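Local coordinates for transcriptional regulator (Actinomyces oris, PDB 5V8C), which probably acts as a LytR-Cps2A-Psr (LCP) phosphotransferase, LcpA, that mediates glycosylation of a cell wall-anchored protein, at residues T66-P71 / T253-P258; E21-L26 / V58-E63; P137-Y142 / H168-R173; D125-I130 / Q198-A203. All coordinates share one frame; numbering follows the deposited sequence.

Contact 1 of 4, residues T66-P71 / T253-P258; sequences TIINLP and TIIDLP
Asn69 and Asp256 are paired across two parallel strands, their side chains running side by side on the face that also carries Ile67 and Ile254. Followed outward, Asn69 CB lies 3.8 Å from Asp256 OD2. CG, anti to the backbone N (chi1 -179°), keeps a similar distance from that oxygen, and ND2 closes the approach with a bent hydrogen bond of 2.9 Å to Asp256 OD2. This bond meets OD2 on its syn side but 32° out of the carboxylate plane, and the two planar groups are turned 70° apart. ND2 is also bonded to Thr193 OG1. An alanine here would probably leave Asp256 OD2 and Thr193 OG1 without their shared amide and let the carboxylate turn more freely. The backbones show the parallel pattern, in which Ile67 and Asn69 each give and receive: Ile67 N reaches Thr253 O at 2.8 Å, Ile255 N reaches Ile67 O at 2.9 Å, and Asn69 N and O engage Ile255 O and Leu257 N. Past the paired residues, Leu257 CG meets Leu70 CD2 at 3.6 Å. Strand 252-256 is the outermost on this side of the mixed sheet, and 65-70 is flanked beyond by 52-60. Helix 182-208 covers the Ile67 and Asn69 face through Leu201 and Met197, while Leu277 of helix 272-280 packs on Ile255 and Leu257.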
loop_
_atom_site.group_PDB
_atom_site.type_symbol
_atom_site.label_atom_id
_atom_site.label_comp_id
_atom_site.label_asym_id
_atom_site.label_seq_id
_atom_site.Cartn_x
_atom_site.Cartn_y
_atom_site.Cartn_z
ATOM N N THR A 66 11.980 3.364 3.248
ATOM C CA THR A 66 10.863 3.457 4.176
ATOM C C THR A 66 9.554 3.363 3.410
ATOM O O THR A 66 9.398 3.976 2.354
ATOM C CB THR A 66 10.977 4.725 5.050
ATOM O OG1 THR A 66 12.081 4.570 5.938
ATOM C CG2 THR A 66 9.728 4.993 5.885
ATOM N N ILE A 67 8.630 2.564 3.927
ATOM C CA ILE A 67 7.304 2.405 3.354
ATOM C C ILE A 67 6.301 2.901 4.389
ATOM O O ILE A 67 6.319 2.450 5.534
ATOM C CB ILE A 67 7.053 0.941 2.910
ATOM C CG1 ILE A 67 7.948 0.581 1.710
ATOM C CG2 ILE A 67 5.572 0.684 2.603
ATOM C CD1 ILE A 67 8.158 -0.891 1.513
ATOM N N ILE A 68 5.502 3.900 4.006
ATOM C CA ILE A 68 4.477 4.493 4.862
ATOM C C ILE A 68 3.122 4.052 4.357
ATOM O O ILE A 68 2.746 4.364 3.224
ATOM C CB ILE A 68 4.616 6.036 5.029
ATOM C CG1 ILE A 68 5.938 6.373 5.754
ATOM C CG2 ILE A 68 3.424 6.613 5.807
ATOM C CD1 ILE A 68 6.562 7.640 5.387
ATOM N N ASN A 69 2.445 3.223 5.159
ATOM C CA ASN A 69 1.144 2.676 4.802
ATOM C C ASN A 69 0.082 3.683 5.231
ATOM O O ASN A 69 0.007 4.039 6.409
ATOM C CB ASN A 69 0.960 1.289 5.448
ATOM C CG ASN A 69 -0.348 0.583 5.148
ATOM O OD1 ASN A 69 -0.922 0.691 4.058
ATOM N ND2 ASN A 69 -0.816 -0.213 6.101
ATOM N N LEU A 70 -0.629 4.254 4.253
ATOM C CA LEU A 70 -1.652 5.266 4.513
ATOM C C LEU A 70 -3.020 4.606 4.652
ATOM O O LEU A 70 -3.480 3.971 3.700
ATOM C CB LEU A 70 -1.672 6.321 3.401
ATOM C CG LEU A 70 -0.395 7.143 3.203
ATOM C CD1 LEU A 70 -0.474 7.970 1.929
ATOM C CD2 LEU A 70 -0.112 8.042 4.397
ATOM N N PRO A 71 -3.671 4.709 5.837
ATOM C CA PRO A 71 -4.987 4.064 6.017
ATOM C C PRO A 71 -6.052 4.593 5.050
ATOM O O PRO A 71 -6.179 5.802 4.882
ATOM C CB PRO A 71 -5.324 4.352 7.482
ATOM C CG PRO A 71 -4.525 5.540 7.838
ATOM C CD PRO A 71 -3.255 5.423 7.060
ATOM N N THR A 253 12.141 -0.370 6.279
ATOM C CA THR A 253 11.175 -0.183 7.355
ATOM C C THR A 253 9.786 0.086 6.841
ATOM O O THR A 253 9.627 0.797 5.853
ATOM C CB THR A 253 11.633 0.941 8.327
ATOM O OG1 THR A 253 11.517 2.207 7.685
ATOM C CG2 THR A 253 13.063 0.745 8.849
ATOM N N ILE A 254 8.772 -0.469 7.531
ATOM C CA ILE A 254 7.358 -0.278 7.203
ATOM C C ILE A 254 6.653 0.318 8.404
ATOM O O ILE A 254 6.647 -0.277 9.484
ATOM C CB ILE A 254 6.657 -1.571 6.701
ATOM C CG1 ILE A 254 7.258 -2.036 5.372
ATOM C CG2 ILE A 254 5.143 -1.347 6.566
ATOM C CD1 ILE A 254 7.315 -3.519 5.204
ATOM N N ILE A 255 6.043 1.483 8.203
ATOM C CA ILE A 255 5.337 2.186 9.263
ATOM C C ILE A 255 3.938 2.592 8.815
ATOM O O ILE A 255 3.721 2.963 7.660
ATOM C CB ILE A 255 6.160 3.365 9.882
ATOM C CG1 ILE A 255 5.252 4.503 10.399
ATOM C CG2 ILE A 255 7.251 3.899 8.933
ATOM C CD1 ILE A 255 5.796 5.315 11.633
ATOM N N ASP A 256 2.980 2.425 9.736
ATOM C CA ASP A 256 1.600 2.854 9.597
ATOM C C ASP A 256 1.500 4.286 10.079
ATOM O O ASP A 256 2.099 4.639 11.100
ATOM C CB ASP A 256 0.682 1.952 10.414
ATOM C CG ASP A 256 0.419 0.637 9.713
ATOM O OD1 ASP A 256 1.225 -0.303 9.898
ATOM O OD2 ASP A 256 -0.533 0.578 8.895
ATOM N N LEU A 257 0.811 5.131 9.298
ATOM C CA LEU A 257 0.574 6.537 9.610
ATOM C C LEU A 257 -0.092 6.619 11.000
ATOM O O LEU A 257 -1.136 5.994 11.212
ATOM C CB LEU A 257 -0.357 7.111 8.528
ATOM C CG LEU A 257 -0.161 8.544 8.009
ATOM C CD1 LEU A 257 -1.365 9.396 8.299
ATOM C CD2 LEU A 257 1.146 9.169 8.450
ATOM N N PRO A 258 0.541 7.268 11.993
ATOM C CA PRO A 258 -0.057 7.287 13.341
ATOM C C PRO A 258 -1.273 8.206 13.502
ATOM O O PRO A 258 -1.132 9.372 13.873
ATOM C CB PRO A 258 1.112 7.689 14.247
ATOM C CG PRO A 258 2.034 8.441 13.370
ATOM C CD PRO A 258 1.811 8.017 11.946
#

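Contact 2 of 4, residues E21-L26 / V58-E63; sequences ETWLIL and VRPSQE
Val58 fits against Trp23 and Ile25 in the closely packed part of the contact, and it buries more area here than any other residue. Trp23 and Val58 form an antiparallel hydrogen-bonded pair: Val58 N reaches Trp23 O at 3.0 Å, and Trp23 N reaches Val58 O at 3.2 Å. On the face they share, Trp23 CB lies 4.1 Å from Val58 CB, and Ile25 CD1 touches Val58 CG2 at 3.6 Å. Next along, Pro60 crosses both Trp23 and Glu21 at about a right angle, its CD 4.1 Å from Trp23 CD1 and its CG 3.4 Å from Glu21 OE2. Glu21 has CG anti to the backbone N (chi1 -170°) and the chain runs on extended; the carboxylate lies at the indole edge. There Trp23 NE1 gives OE2 a nearly straight bond of 2.8 Å (176°), in the ring plane but 52° out of the carboxylate plane. The other oxygen, OE1, has a weak bond from His111 NE2. An alanine in place of Glu21 would probably leave Trp23 NE1 without its acceptor and take away the contacts of CG, CD and OE2 with Pro60 CG. The far side is loose: from Ser61 the chain departs from residues 21-26, and Gln62 and Glu63 are exposed. Ser61 OG accepts from Glu63 N, an ST turn that belongs to the departing chain alone. Helix 233-248 covers the Trp23 and Val58 face, and helix 94-105 packs on Leu24 and Leu26 on the reverse, the layering of an alpha/beta/alpha sandwich with these strands inside its mixed sheet.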
loop_
_atom_site.group_PDB
_atom_site.type_symbol
_atom_site.label_atom_id
_atom_site.label_comp_id
_atom_site.label_asym_id
_atom_site.label_seq_id
_atom_site.Cartn_x
_atom_site.Cartn_y
_atom_site.Cartn_z
ATOM N N GLU A 21 12.498 11.107 -4.266
ATOM C CA GLU A 21 11.742 10.119 -5.027
ATOM C C GLU A 21 10.653 9.503 -4.140
ATOM O O GLU A 21 10.955 8.930 -3.087
ATOM C CB GLU A 21 12.674 9.047 -5.602
ATOM C CG GLU A 21 12.000 8.132 -6.608
ATOM C CD GLU A 21 12.955 7.270 -7.408
ATOM O OE1 GLU A 21 13.573 7.796 -8.363
ATOM O OE2 GLU A 21 13.075 6.065 -7.092
ATOM N N THR A 22 9.387 9.694 -4.521
ATOM C CA THR A 22 8.287 9.111 -3.759
ATOM C C THR A 22 7.302 8.400 -4.713
ATOM O O THR A 22 6.675 9.020 -5.580
ATOM C CB THR A 22 7.658 10.095 -2.745
ATOM O OG1 THR A 22 6.295 9.747 -2.490
ATOM C CG2 THR A 22 7.786 11.548 -3.149
ATOM N N TRP A 23 7.278 7.066 -4.598
ATOM C CA TRP A 23 6.436 6.157 -5.366
ATOM C C TRP A 23 5.107 5.997 -4.653
ATOM O O TRP A 23 5.069 5.862 -3.427
ATOM C CB TRP A 23 7.115 4.776 -5.481
ATOM C CG TRP A 23 8.342 4.766 -6.342
ATOM C CD1 TRP A 23 9.556 5.317 -6.053
ATOM C CD2 TRP A 23 8.475 4.156 -7.633
ATOM N NE1 TRP A 23 10.433 5.102 -7.091
ATOM C CE2 TRP A 23 9.794 4.402 -8.080
ATOM C CE3 TRP A 23 7.608 3.416 -8.458
ATOM C CZ2 TRP A 23 10.265 3.936 -9.314
ATOM C CZ3 TRP A 23 8.053 3.024 -9.713
ATOM C CH2 TRP A 23 9.366 3.287 -10.130
ATOM N N LEU A 24 4.015 6.041 -5.409
ATOM C CA LEU A 24 2.703 5.833 -4.840
ATOM C C LEU A 24 2.233 4.481 -5.347
ATOM O O LEU A 24 2.174 4.258 -6.565
ATOM C CB LEU A 24 1.734 6.959 -5.237
ATOM C CG LEU A 24 0.278 6.833 -4.754
ATOM C CD1 LEU A 24 0.191 6.687 -3.226
ATOM C CD2 LEU A 24 -0.553 8.014 -5.224
ATOM N N ILE A 25 2.026 3.541 -4.417
ATOM C CA ILE A 25 1.558 2.200 -4.760
ATOM C C ILE A 25 0.106 2.098 -4.368
ATOM O O ILE A 25 -0.224 2.288 -3.201
ATOM C CB ILE A 25 2.416 1.056 -4.154
ATOM C CG1 ILE A 25 3.921 1.230 -4.511
ATOM C CG2 ILE A 25 1.873 -0.309 -4.599
ATOM C CD1 ILE A 25 4.804 -0.016 -4.323
ATOM N N LEU A 26 -0.769 1.857 -5.354
ATOM C CA LEU A 26 -2.198 1.764 -5.111
ATOM C C LEU A 26 -2.775 0.392 -5.435
ATOM O O LEU A 26 -2.712 -0.055 -6.588
ATOM C CB LEU A 26 -2.960 2.846 -5.887
ATOM C CG LEU A 26 -2.596 4.298 -5.632
ATOM C CD1 LEU A 26 -3.349 5.210 -6.593
ATOM C CD2 LEU A 26 -2.887 4.701 -4.202
ATOM N N VAL A 58 6.403 4.564 -1.119
ATOM C CA VAL A 58 7.707 3.914 -1.026
ATOM C C VAL A 58 8.771 4.964 -1.199
ATOM O O VAL A 58 8.806 5.635 -2.232
ATOM C CB VAL A 58 7.843 2.744 -2.027
ATOM C CG1 VAL A 58 9.183 2.043 -1.870
ATOM C CG2 VAL A 58 6.698 1.753 -1.850
ATOM N N ARG A 59 9.595 5.163 -0.165
ATOM C CA ARG A 59 10.586 6.233 -0.191
ATOM C C ARG A 59 12.060 5.754 -0.257
ATOM O O ARG A 59 12.711 5.607 0.785
ATOM C CB ARG A 59 10.358 7.189 0.985
ATOM C CG ARG A 59 10.438 8.647 0.589
ATOM C CD ARG A 59 10.216 9.555 1.785
ATOM N NE ARG A 59 11.012 10.780 1.706
ATOM C CZ ARG A 59 12.240 10.902 2.201
ATOM N NH1 ARG A 59 12.827 9.873 2.800
ATOM N NH2 ARG A 59 12.891 12.051 2.098
ATOM N N PRO A 60 12.632 5.591 -1.474
ATOM C CA PRO A 60 14.067 5.256 -1.560
ATOM C C PRO A 60 14.943 6.473 -1.244
ATOM O O PRO A 60 14.637 7.578 -1.682
ATOM C CB PRO A 60 14.243 4.756 -2.999
ATOM C CG PRO A 60 13.137 5.389 -3.769
ATOM C CD PRO A 60 12.030 5.770 -2.812
ATOM N N SER A 61 15.979 6.281 -0.410
ATOM C CA SER A 61 16.891 7.340 0.016
ATOM C C SER A 61 18.293 6.788 0.292
ATOM O O SER A 61 18.560 5.621 -0.012
ATOM C CB SER A 61 16.338 8.063 1.243
ATOM O OG SER A 61 16.799 7.501 2.462
ATOM N N GLN A 62 19.190 7.631 0.859
ATOM C CA GLN A 62 20.560 7.233 1.199
ATOM C C GLN A 62 20.670 6.567 2.579
ATOM O O GLN A 62 21.685 5.930 2.863
ATOM C CB GLN A 62 21.543 8.410 1.051
ATOM C CG GLN A 62 22.472 8.283 -0.161
ATOM C CD GLN A 62 21.768 8.517 -1.483
ATOM O OE1 GLN A 62 21.623 9.654 -1.948
ATOM N NE2 GLN A 62 21.352 7.441 -2.139
ATOM N N GLU A 63 19.618 6.688 3.419
ATOM C CA GLU A 63 19.549 6.031 4.731
ATOM C C GLU A 63 19.139 4.568 4.525
ATOM O O GLU A 63 19.686 3.673 5.170
ATOM C CB GLU A 63 18.532 6.731 5.664
ATOM C CG GLU A 63 18.792 8.211 5.920
ATOM C CD GLU A 63 19.848 8.581 6.947
ATOM O OE1 GLU A 63 20.578 7.680 7.422
ATOM O OE2 GLU A 63 19.950 9.786 7.271
#

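Contact 3 of 4, residues P137-Y142 / H168-R173; sequences PVRDAY and HPEILR
Arg139 and Glu170 form an antiparallel hydrogen-bonded pair, joined by two backbone bonds: Glu170 N to Arg139 O is 2.9 Å, and Arg139 N to Glu170 O is 3.2 Å. Further along, one water replaces a direct bond, donating to Pro137 O at 2.8 Å and accepting from Leu172 N. Among charged groups, Arg139 NH1 makes a weak salt bridge of 3.5 Å with Glu170 OE1. The oxygen meets the guanidinium at its edge and in its plane, while the carboxylate is turned 86° against that plane. Arg139 also has a cation-pi partner in Trp177 of strand 176-178, on the far side of 170-173. Asp140 OD2 takes a weak bond from His168 N, at 3.4 Å, but its stronger partner is Ser166 OG. Apolar contact lies on the other face, where Val138 CG1 touches Ile171 CD1 at 3.6 Å and Pro169 CB at 4.3 Å. Strands 138-140 and 170-173 are the inner two of a small four-stranded antiparallel sheet at the protein surface. The mixture suggests that main-chain bonds hold the strands together here, with the long ion pair between partly exposed residues likely to add little.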
loop_
_atom_site.group_PDB
_atom_site.type_symbol
_atom_site.label_atom_id
_atom_site.label_comp_id
_atom_site.label_asym_id
_atom_site.label_seq_id
_atom_site.Cartn_x
_atom_site.Cartn_y
_atom_site.Cartn_z
ATOM N N PRO A 137 -8.171 -18.276 14.331
ATOM C CA PRO A 137 -9.004 -18.541 13.147
ATOM C C PRO A 137 -9.855 -17.324 12.779
ATOM O O PRO A 137 -10.421 -16.681 13.662
ATOM C CB PRO A 137 -9.864 -19.728 13.578
ATOM C CG PRO A 137 -9.099 -20.368 14.688
ATOM C CD PRO A 137 -8.445 -19.252 15.405
ATOM N N VAL A 138 -9.838 -16.941 11.498
ATOM C CA VAL A 138 -10.580 -15.798 10.960
ATOM C C VAL A 138 -11.416 -16.265 9.795
ATOM O O VAL A 138 -10.969 -17.102 9.024
ATOM C CB VAL A 138 -9.674 -14.639 10.452
ATOM C CG1 VAL A 138 -10.093 -13.297 11.034
ATOM C CG2 VAL A 138 -8.183 -14.916 10.632
ATOM N N ARG A 139 -12.540 -15.603 9.562
ATOM C CA ARG A 139 -13.359 -15.847 8.376
ATOM C C ARG A 139 -14.018 -14.551 7.918
ATOM O O ARG A 139 -14.097 -13.580 8.682
ATOM C CB ARG A 139 -14.398 -16.973 8.588
ATOM C CG ARG A 139 -15.365 -16.700 9.724
ATOM C CD ARG A 139 -16.763 -17.176 9.429
ATOM N NE ARG A 139 -16.862 -18.632 9.497
ATOM C CZ ARG A 139 -17.971 -19.290 9.815
ATOM N NH1 ARG A 139 -19.084 -18.627 10.118
ATOM N NH2 ARG A 139 -17.973 -20.618 9.849
ATOM N N ASP A 140 -14.468 -14.535 6.666
ATOM C CA ASP A 140 -15.159 -13.405 6.063
ATOM C C ASP A 140 -15.970 -13.937 4.899
ATOM O O ASP A 140 -15.399 -14.457 3.940
ATOM C CB ASP A 140 -14.156 -12.333 5.589
ATOM C CG ASP A 140 -14.755 -10.959 5.366
ATOM O OD1 ASP A 140 -15.755 -10.856 4.618
ATOM O OD2 ASP A 140 -14.197 -9.980 5.898
ATOM N N ALA A 141 -17.303 -13.865 5.011
ATOM C CA ALA A 141 -18.228 -14.324 3.975
ATOM C C ALA A 141 -18.094 -13.475 2.704
ATOM O O ALA A 141 -18.139 -14.011 1.592
ATOM C CB ALA A 141 -19.652 -14.261 4.496
ATOM N N TYR A 142 -17.888 -12.151 2.884
ATOM C CA TYR A 142 -17.747 -11.182 1.795
ATOM C C TYR A 142 -16.493 -11.409 0.944
ATOM O O TYR A 142 -16.623 -11.589 -0.266
ATOM C CB TYR A 142 -17.816 -9.737 2.328
ATOM N N HIS A 168 -15.564 -7.116 6.983
ATOM C CA HIS A 168 -16.201 -7.535 8.227
ATOM C C HIS A 168 -15.631 -8.888 8.685
ATOM O O HIS A 168 -16.173 -9.946 8.348
ATOM C CB HIS A 168 -17.735 -7.560 8.087
ATOM C CG HIS A 168 -18.308 -6.280 7.561
ATOM N ND1 HIS A 168 -18.761 -6.175 6.255
ATOM C CD2 HIS A 168 -18.441 -5.077 8.169
ATOM C CE1 HIS A 168 -19.175 -4.925 6.120
ATOM N NE2 HIS A 168 -18.998 -4.224 7.243
ATOM N N PRO A 169 -14.489 -8.876 9.400
ATOM C CA PRO A 169 -13.897 -10.147 9.842
ATOM C C PRO A 169 -14.612 -10.782 11.030
ATOM O O PRO A 169 -14.710 -10.174 12.101
ATOM C CB PRO A 169 -12.446 -9.777 10.160
ATOM C CG PRO A 169 -12.473 -8.326 10.464
ATOM C CD PRO A 169 -13.704 -7.714 9.867
ATOM N N GLU A 170 -15.122 -12.005 10.838
ATOM C CA GLU A 170 -15.768 -12.761 11.908
ATOM C C GLU A 170 -14.691 -13.502 12.678
ATOM O O GLU A 170 -13.737 -14.016 12.085
ATOM C CB GLU A 170 -16.785 -13.763 11.360
ATOM C CG GLU A 170 -18.142 -13.181 11.017
ATOM C CD GLU A 170 -18.962 -14.092 10.128
ATOM O OE1 GLU A 170 -19.361 -15.182 10.600
ATOM O OE2 GLU A 170 -19.162 -13.742 8.942
ATOM N N ILE A 171 -14.832 -13.546 14.000
ATOM C CA ILE A 171 -13.849 -14.198 14.847
ATOM C C ILE A 171 -14.534 -15.121 15.867
ATOM O O ILE A 171 -15.742 -15.018 16.066
ATOM C CB ILE A 171 -12.882 -13.143 15.455
ATOM C CG1 ILE A 171 -11.472 -13.702 15.569
ATOM C CG2 ILE A 171 -13.375 -12.521 16.761
ATOM C CD1 ILE A 171 -10.578 -13.176 14.576
ATOM N N LEU A 172 -13.786 -16.072 16.443
ATOM C CA LEU A 172 -14.368 -17.039 17.363
ATOM C C LEU A 172 -14.293 -16.553 18.822
ATOM O O LEU A 172 -13.211 -16.513 19.429
ATOM C CB LEU A 172 -13.674 -18.399 17.165
ATOM C CG LEU A 172 -14.480 -19.685 17.309
ATOM C CD1 LEU A 172 -14.721 -20.028 18.771
ATOM C CD2 LEU A 172 -15.758 -19.692 16.450
ATOM N N ARG A 173 -15.439 -16.112 19.355
ATOM C CA ARG A 173 -15.539 -15.660 20.745
ATOM C C ARG A 173 -16.692 -16.383 21.433
ATOM O O ARG A 173 -17.786 -16.475 20.867
ATOM C CB ARG A 173 -15.710 -14.133 20.836
ATOM C CG ARG A 173 -14.492 -13.325 20.397
ATOM C CD ARG A 173 -13.358 -13.338 21.413
ATOM N NE ARG A 173 -12.323 -12.363 21.069
ATOM C CZ ARG A 173 -11.294 -12.614 20.267
ATOM N NH1 ARG A 173 -11.139 -13.817 19.737
ATOM N NH2 ARG A 173 -10.408 -11.664 20.000
HETATM O O HOH W 1 -11.033 -16.964 16.350
#

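Contact 4 of 4, residues D125-I130 / Q198-A203; sequences DSLGGI and QAVLSA
Ile130 overlaps the methyl of Ala199, its CB 3.6 Å from Ala199 CB. Its CG1 lies between the backbone N and the carbonyl carbon (chi1 51°), and CG2 lies anti to the carbonyl carbon. CG2 thereby rests on the surface of helix 182-208, 4.1 Å from Val200 CG2 and 4.3 Å from Ala203 CB. Ala199 and Ala203 are one turn apart, joined by the helical bond from Ala203 N to Ala199 O, and both direct their small side chains at residues 125-130. The residues that meet them follow helix 117-126, which closes in a Schellman motif: Gly128 leaves the helix with positive phi (79°), and Gly129 also has positive phi, a backbone state that favours glycine at both. Leu127 and Ile130 both point toward helix 182-208. Leu127 CD2 approaches Ala203 CB at 4.2 Å and the carbonyl O of Ala203 at 3.8 Å, while its CD1 is more distant from Val200 CG1, at 4.4 Å. All the contacts made across the two segments are van der Waals. On the side of the helix turned from them, Leu201 packs on Ile254 of strand 252-256. Within the helix, Gln198 O accepts from Ser202 N and, from above its carbonyl plane, Ser202 OG.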
loop_
_atom_site.group_PDB
_atom_site.type_symbol
_atom_site.label_atom_id
_atom_site.label_comp_id
_atom_site.label_asym_id
_atom_site.label_seq_id
_atom_site.Cartn_x
_atom_site.Cartn_y
_atom_site.Cartn_z
ATOM N N ASP A 125 1.143 -15.163 -6.368
ATOM C CA ASP A 125 1.303 -16.560 -6.754
ATOM C C ASP A 125 2.578 -16.791 -7.569
ATOM O O ASP A 125 3.132 -17.887 -7.521
ATOM C CB ASP A 125 0.047 -17.098 -7.446
ATOM C CG ASP A 125 -1.006 -17.563 -6.446
ATOM O OD1 ASP A 125 -0.645 -17.809 -5.267
ATOM O OD2 ASP A 125 -2.186 -17.678 -6.839
ATOM N N SER A 126 3.098 -15.730 -8.223
ATOM C CA SER A 126 4.378 -15.761 -8.925
ATOM C C SER A 126 5.549 -15.761 -7.926
ATOM O O SER A 126 6.660 -16.159 -8.280
ATOM C CB SER A 126 4.494 -14.563 -9.857
ATOM O OG SER A 126 3.597 -14.716 -10.941
ATOM N N LEU A 127 5.305 -15.286 -6.695
ATOM C CA LEU A 127 6.285 -15.284 -5.608
ATOM C C LEU A 127 6.202 -16.602 -4.852
ATOM O O LEU A 127 7.007 -16.852 -3.954
ATOM C CB LEU A 127 6.008 -14.130 -4.621
ATOM C CG LEU A 127 6.326 -12.725 -5.109
ATOM C CD1 LEU A 127 5.490 -11.679 -4.358
ATOM C CD2 LEU A 127 7.813 -12.435 -5.001
ATOM N N GLY A 128 5.201 -17.408 -5.183
ATOM C CA GLY A 128 4.942 -18.663 -4.494
ATOM C C GLY A 128 4.226 -18.444 -3.174
ATOM O O GLY A 128 4.363 -19.248 -2.245
ATOM N N GLY A 129 3.458 -17.358 -3.096
ATOM C CA GLY A 129 2.720 -17.004 -1.894
ATOM C C GLY A 129 3.568 -16.286 -0.862
ATOM O O GLY A 129 4.781 -16.121 -1.033
ATOM N N ILE A 130 2.932 -15.841 0.208
ATOM C CA ILE A 130 3.599 -15.098 1.263
ATOM C C ILE A 130 3.355 -15.778 2.592
ATOM O O ILE A 130 2.278 -16.340 2.796
ATOM C CB ILE A 130 3.141 -13.605 1.279
ATOM C CG1 ILE A 130 1.591 -13.470 1.284
ATOM C CG2 ILE A 130 3.787 -12.808 0.129
ATOM C CD1 ILE A 130 1.058 -12.095 1.665
ATOM N N GLN A 198 5.209 -6.574 4.358
ATOM C CA GLN A 198 6.493 -7.100 4.801
ATOM C C GLN A 198 6.742 -8.461 4.173
ATOM O O GLN A 198 7.838 -8.698 3.648
ATOM C CB GLN A 198 6.604 -7.145 6.338
ATOM C CG GLN A 198 7.981 -7.592 6.852
ATOM C CD GLN A 198 9.150 -6.807 6.280
ATOM O OE1 GLN A 198 9.372 -5.633 6.618
ATOM N NE2 GLN A 198 9.968 -7.464 5.450
ATOM N N ALA A 199 5.704 -9.325 4.158
ATOM C CA ALA A 199 5.788 -10.660 3.571
ATOM C C ALA A 199 6.104 -10.574 2.079
ATOM O O ALA A 199 6.915 -11.360 1.590
ATOM C CB ALA A 199 4.503 -11.431 3.812
ATOM N N VAL A 200 5.568 -9.542 1.391
ATOM C CA VAL A 200 5.839 -9.312 -0.026
ATOM C C VAL A 200 7.302 -8.969 -0.209
ATOM O O VAL A 200 7.980 -9.624 -1.002
ATOM C CB VAL A 200 4.894 -8.269 -0.675
ATOM C CG1 VAL A 200 5.377 -7.891 -2.071
ATOM C CG2 VAL A 200 3.458 -8.784 -0.735
ATOM N N LEU A 201 7.806 -8.004 0.582
ATOM C CA LEU A 201 9.203 -7.574 0.555
ATOM C C LEU A 201 10.157 -8.738 0.827
ATOM O O LEU A 201 11.165 -8.887 0.131
ATOM C CB LEU A 201 9.435 -6.471 1.590
ATOM C CG LEU A 201 9.334 -5.024 1.115
ATOM C CD1 LEU A 201 9.715 -4.089 2.228
ATOM C CD2 LEU A 201 10.232 -4.756 -0.096
ATOM N N SER A 202 9.820 -9.572 1.827
ATOM C CA SER A 202 10.616 -10.740 2.198
ATOM C C SER A 202 10.654 -11.756 1.061
ATOM O O SER A 202 11.747 -12.169 0.664
ATOM C CB SER A 202 10.079 -11.375 3.477
ATOM O OG SER A 202 9.969 -10.410 4.511
ATOM N N ALA A 203 9.474 -12.098 0.487
ATOM C CA ALA A 203 9.363 -13.040 -0.629
ATOM C C ALA A 203 10.091 -12.540 -1.884
ATOM O O ALA A 203 10.679 -13.353 -2.600
ATOM C CB ALA A 203 7.904 -13.327 -0.941
#

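In the fold
Contacts 1 and 2 are neighbours in the mixed sheet, their centres 11 Å apart. Strands 52-60 and 65-70 follow each other in chain and sheet, and Thr66 O probably bonds to Arg59 N. Contact 4 reaches that sheet through helix 182-208, where Leu201 packs on Ile67 and Ile254, although its centre is 19 Å from those of contacts 1 and 2. Contact 3 stands apart in the small antiparallel sheet, with nearest atoms about 13 Å from contact 4 and 19 Å from contact 2. Along the chain contact 2 closes first; contact 1 then encloses contact 4, which encloses contact 3. Helix 182-208 thus lies between the main sheet and the segment ending helix 117-126.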